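Local coordinates for protein glucanase (Klebsiella pneumoniae, PDB 5GY3) that probably cuts internal beta-1,4-glucosidic bonds in cellulose and related beta-glucans, as a family 8 glycoside hydrolase, at residues 125-133 with 196-204. Numbering follows the deposited sequence.
Sequences VTFAGRQVM and VALRADGKM
One side of the F127 ring, CE2 and CZ, leans on the L198-A200 backbone: CE2 comes 3.3 Å from L198 O and also lies near R199 C and A200 CA, while CZ rests against A200 CB at 3.7 Å. In this family 8 glycoside hydrolase the contact joins two beta hairpins, 125-133 turning through a type I' turn at F127-R130 and 196-204 through a type I turn with a G1 bulge at R199-G202. No hydrogen bond crosses between them. With CG anti to the backbone N (chi1 -161°), F127 swings its ring to the second hairpin. F127 and L198 pass alongside one another in opposite directions, F127 CD2 lying 3.9 Å from L198 CD2. The other methyl of L198, CD1, reaches A128 CB, and V132 CG1 approaches L198 CD2 from deeper in the first hairpin. L146, on neighbouring strand 145-148, also touches F127 and V132, so two strands of the three-stranded sheet pack on the first hairpin. Where the turns meet, A128 CA makes a CA-H...O contact of 3.4 Å with A200 O. Beyond this contact, the second turn is braced by its own charges: the R199 guanidinium carries K203 CD over one face and D201 at its edge, NE and NH2 each taking one carboxylate oxygen. D201 also closes an Asx turn, and its OD1 receives R199 NE and K203 N from opposite faces of the carboxylate, the latter at 3.2 Å.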
loop_
_atom_site.group_PDB
_atom_site.type_symbol
_atom_site.label_atom_id
_atom_site.label_comp_id
_atom_site.label_asym_id
_atom_site.label_seq_id
_atom_site.Cartn_x
_atom_site.Cartn_y
_atom_site.Cartn_z
ATOM N N VAL A 125 14.927 -7.976 -6.476
ATOM C CA VAL A 125 16.354 -8.228 -6.595
ATOM C C VAL A 125 16.797 -9.136 -5.458
ATOM O O VAL A 125 16.106 -9.300 -4.451
ATOM C CB VAL A 125 17.185 -6.923 -6.601
ATOM C CG1 VAL A 125 16.773 -6.032 -7.776
ATOM C CG2 VAL A 125 17.032 -6.189 -5.279
ATOM N N THR A 126 17.955 -9.757 -5.658
ATOM C CA THR A 126 18.626 -10.530 -4.624
ATOM C C THR A 126 19.587 -9.609 -3.885
ATOM O O THR A 126 20.460 -9.001 -4.511
ATOM C CB THR A 126 19.399 -11.694 -5.243
ATOM O OG1 THR A 126 18.528 -12.447 -6.087
ATOM C CG2 THR A 126 19.963 -12.595 -4.157
ATOM N N PHE A 127 19.447 -9.521 -2.561
ATOM C CA PHE A 127 20.250 -8.588 -1.772
ATOM C C PHE A 127 20.258 -9.042 -0.319
ATOM O O PHE A 127 19.216 -9.433 0.210
ATOM C CB PHE A 127 19.682 -7.171 -1.874
ATOM C CG PHE A 127 20.659 -6.081 -1.501
ATOM C CD1 PHE A 127 21.559 -5.588 -2.437
ATOM C CD2 PHE A 127 20.646 -5.526 -0.233
ATOM C CE1 PHE A 127 22.450 -4.566 -2.106
ATOM C CE2 PHE A 127 21.525 -4.509 0.107
ATOM C CZ PHE A 127 22.432 -4.025 -0.839
ATOM N N ALA A 128 21.435 -8.994 0.317
ATOM C CA ALA A 128 21.589 -9.432 1.712
ATOM C C ALA A 128 21.026 -10.841 1.929
ATOM O O ALA A 128 20.459 -11.164 2.979
ATOM C CB ALA A 128 20.948 -8.424 2.673
ATOM N N GLY A 129 21.187 -11.701 0.928
ATOM C CA GLY A 129 20.757 -13.079 1.053
ATOM C C GLY A 129 19.271 -13.326 0.930
ATOM O O GLY A 129 18.813 -14.426 1.269
ATOM N N ARG A 130 18.499 -12.350 0.454
ATOM C CA ARG A 130 17.052 -12.481 0.360
ATOM C C ARG A 130 16.553 -11.857 -0.938
ATOM O O ARG A 130 17.255 -11.074 -1.583
ATOM C CB ARG A 130 16.359 -11.821 1.555
ATOM C CG ARG A 130 16.614 -12.591 2.839
ATOM C CD ARG A 130 15.667 -12.218 3.919
ATOM N NE ARG A 130 16.029 -12.845 5.186
ATOM C CZ ARG A 130 15.578 -14.023 5.595
ATOM N NH1 ARG A 130 14.758 -14.737 4.832
ATOM N NH2 ARG A 130 15.957 -14.493 6.783
ATOM N N GLN A 131 15.329 -12.237 -1.321
ATOM C CA GLN A 131 14.607 -11.563 -2.392
ATOM C C GLN A 131 13.880 -10.371 -1.794
ATOM O O GLN A 131 13.182 -10.520 -0.790
ATOM C CB GLN A 131 13.598 -12.498 -3.061
ATOM C CG GLN A 131 14.235 -13.726 -3.710
ATOM C CD GLN A 131 15.213 -13.347 -4.801
ATOM O OE1 GLN A 131 14.811 -12.993 -5.915
ATOM N NE2 GLN A 131 16.510 -13.413 -4.491
ATOM N N VAL A 132 14.049 -9.196 -2.403
ATOM C CA VAL A 132 13.447 -7.961 -1.904
ATOM C C VAL A 132 12.844 -7.194 -3.076
ATOM O O VAL A 132 13.409 -7.165 -4.175
ATOM C CB VAL A 132 14.466 -7.079 -1.138
ATOM C CG1 VAL A 132 15.225 -7.894 -0.109
ATOM C CG2 VAL A 132 15.459 -6.464 -2.067
ATOM N N MET A 133 11.696 -6.561 -2.833
ATOM C CA MET A 133 11.050 -5.695 -3.810
ATOM C C MET A 133 11.467 -4.246 -3.566
ATOM O O MET A 133 11.248 -3.704 -2.475
ATOM C CB MET A 133 9.530 -5.816 -3.735
ATOM C CG MET A 133 8.819 -4.883 -4.695
ATOM S SD MET A 133 7.015 -5.025 -4.636
ATOM C CE MET A 133 6.783 -6.635 -5.406
ATOM N N VAL A 196 13.418 2.454 5.052
ATOM C CA VAL A 196 14.431 1.675 5.757
ATOM C C VAL A 196 15.580 1.396 4.807
ATOM O O VAL A 196 15.362 0.910 3.693
ATOM C CB VAL A 196 13.845 0.350 6.283
ATOM C CG1 VAL A 196 14.962 -0.558 6.868
ATOM C CG2 VAL A 196 12.765 0.628 7.315
ATOM N N ALA A 197 16.805 1.687 5.246
ATOM C CA ALA A 197 17.990 1.357 4.467
ATOM C C ALA A 197 18.484 -0.033 4.853
ATOM O O ALA A 197 18.769 -0.300 6.033
ATOM C CB ALA A 197 19.091 2.391 4.693
ATOM N N LEU A 198 18.604 -0.907 3.862
ATOM C CA LEU A 198 19.108 -2.263 4.057
ATOM C C LEU A 198 20.518 -2.331 3.485
ATOM O O LEU A 198 20.708 -2.138 2.278
ATOM C CB LEU A 198 18.200 -3.283 3.360
ATOM C CG LEU A 198 18.723 -4.721 3.256
ATOM C CD1 LEU A 198 18.900 -5.347 4.639
ATOM C CD2 LEU A 198 17.795 -5.568 2.383
ATOM N N ARG A 199 21.504 -2.581 4.347
ATOM C CA ARG A 199 22.876 -2.749 3.892
ATOM C C ARG A 199 23.093 -4.188 3.419
ATOM O O ARG A 199 22.358 -5.107 3.791
ATOM C CB ARG A 199 23.857 -2.388 5.019
ATOM C CG ARG A 199 25.285 -2.120 4.562
ATOM C CD ARG A 199 26.123 -1.509 5.696
ATOM N NE ARG A 199 26.397 -2.470 6.763
ATOM C CZ ARG A 199 27.115 -2.194 7.851
ATOM N NH1 ARG A 199 27.618 -0.976 8.023
ATOM N NH2 ARG A 199 27.329 -3.134 8.769
ATOM N N ALA A 200 24.121 -4.379 2.580
ATOM C CA ALA A 200 24.300 -5.667 1.914
ATOM C C ALA A 200 24.647 -6.799 2.873
ATOM O O ALA A 200 24.552 -7.967 2.479
ATOM C CB ALA A 200 25.373 -5.560 0.818
ATOM N N ASP A 201 25.033 -6.500 4.110
ATOM C CA ASP A 201 25.245 -7.544 5.105
ATOM C C ASP A 201 24.001 -7.833 5.928
ATOM O O ASP A 201 24.060 -8.658 6.846
ATOM C CB ASP A 201 26.397 -7.170 6.047
ATOM C CG ASP A 201 26.077 -5.962 6.920
ATOM O OD1 ASP A 201 25.231 -5.137 6.519
ATOM O OD2 ASP A 201 26.685 -5.833 8.012
ATOM N N GLY A 202 22.890 -7.168 5.635
ATOM C CA GLY A 202 21.659 -7.368 6.362
ATOM C C GLY A 202 21.350 -6.303 7.395
ATOM O O GLY A 202 20.242 -6.305 7.936
ATOM N N LYS A 203 22.291 -5.407 7.692
ATOM C CA LYS A 203 22.039 -4.388 8.709
ATOM C C LYS A 203 21.011 -3.389 8.200
ATOM O O LYS A 203 21.134 -2.885 7.081
ATOM C CB LYS A 203 23.337 -3.661 9.070
ATOM C CG LYS A 203 23.157 -2.563 10.118
ATOM C CD LYS A 203 24.421 -1.720 10.273
ATOM C CE LYS A 203 24.241 -0.630 11.323
ATOM N NZ LYS A 203 25.438 0.254 11.382
ATOM N N MET A 204 20.007 -3.077 9.027
ATOM C CA MET A 204 18.987 -2.101 8.665
ATOM C C MET A 204 18.947 -0.935 9.645
ATOM O O MET A 204 19.216 -1.089 10.843
ATOM C CB MET A 204 17.600 -2.766 8.597
ATOM C CG MET A 204 17.484 -3.661 7.397
ATOM S SD MET A 204 15.880 -4.476 7.225
ATOM C CE MET A 204 16.023 -5.745 8.495
#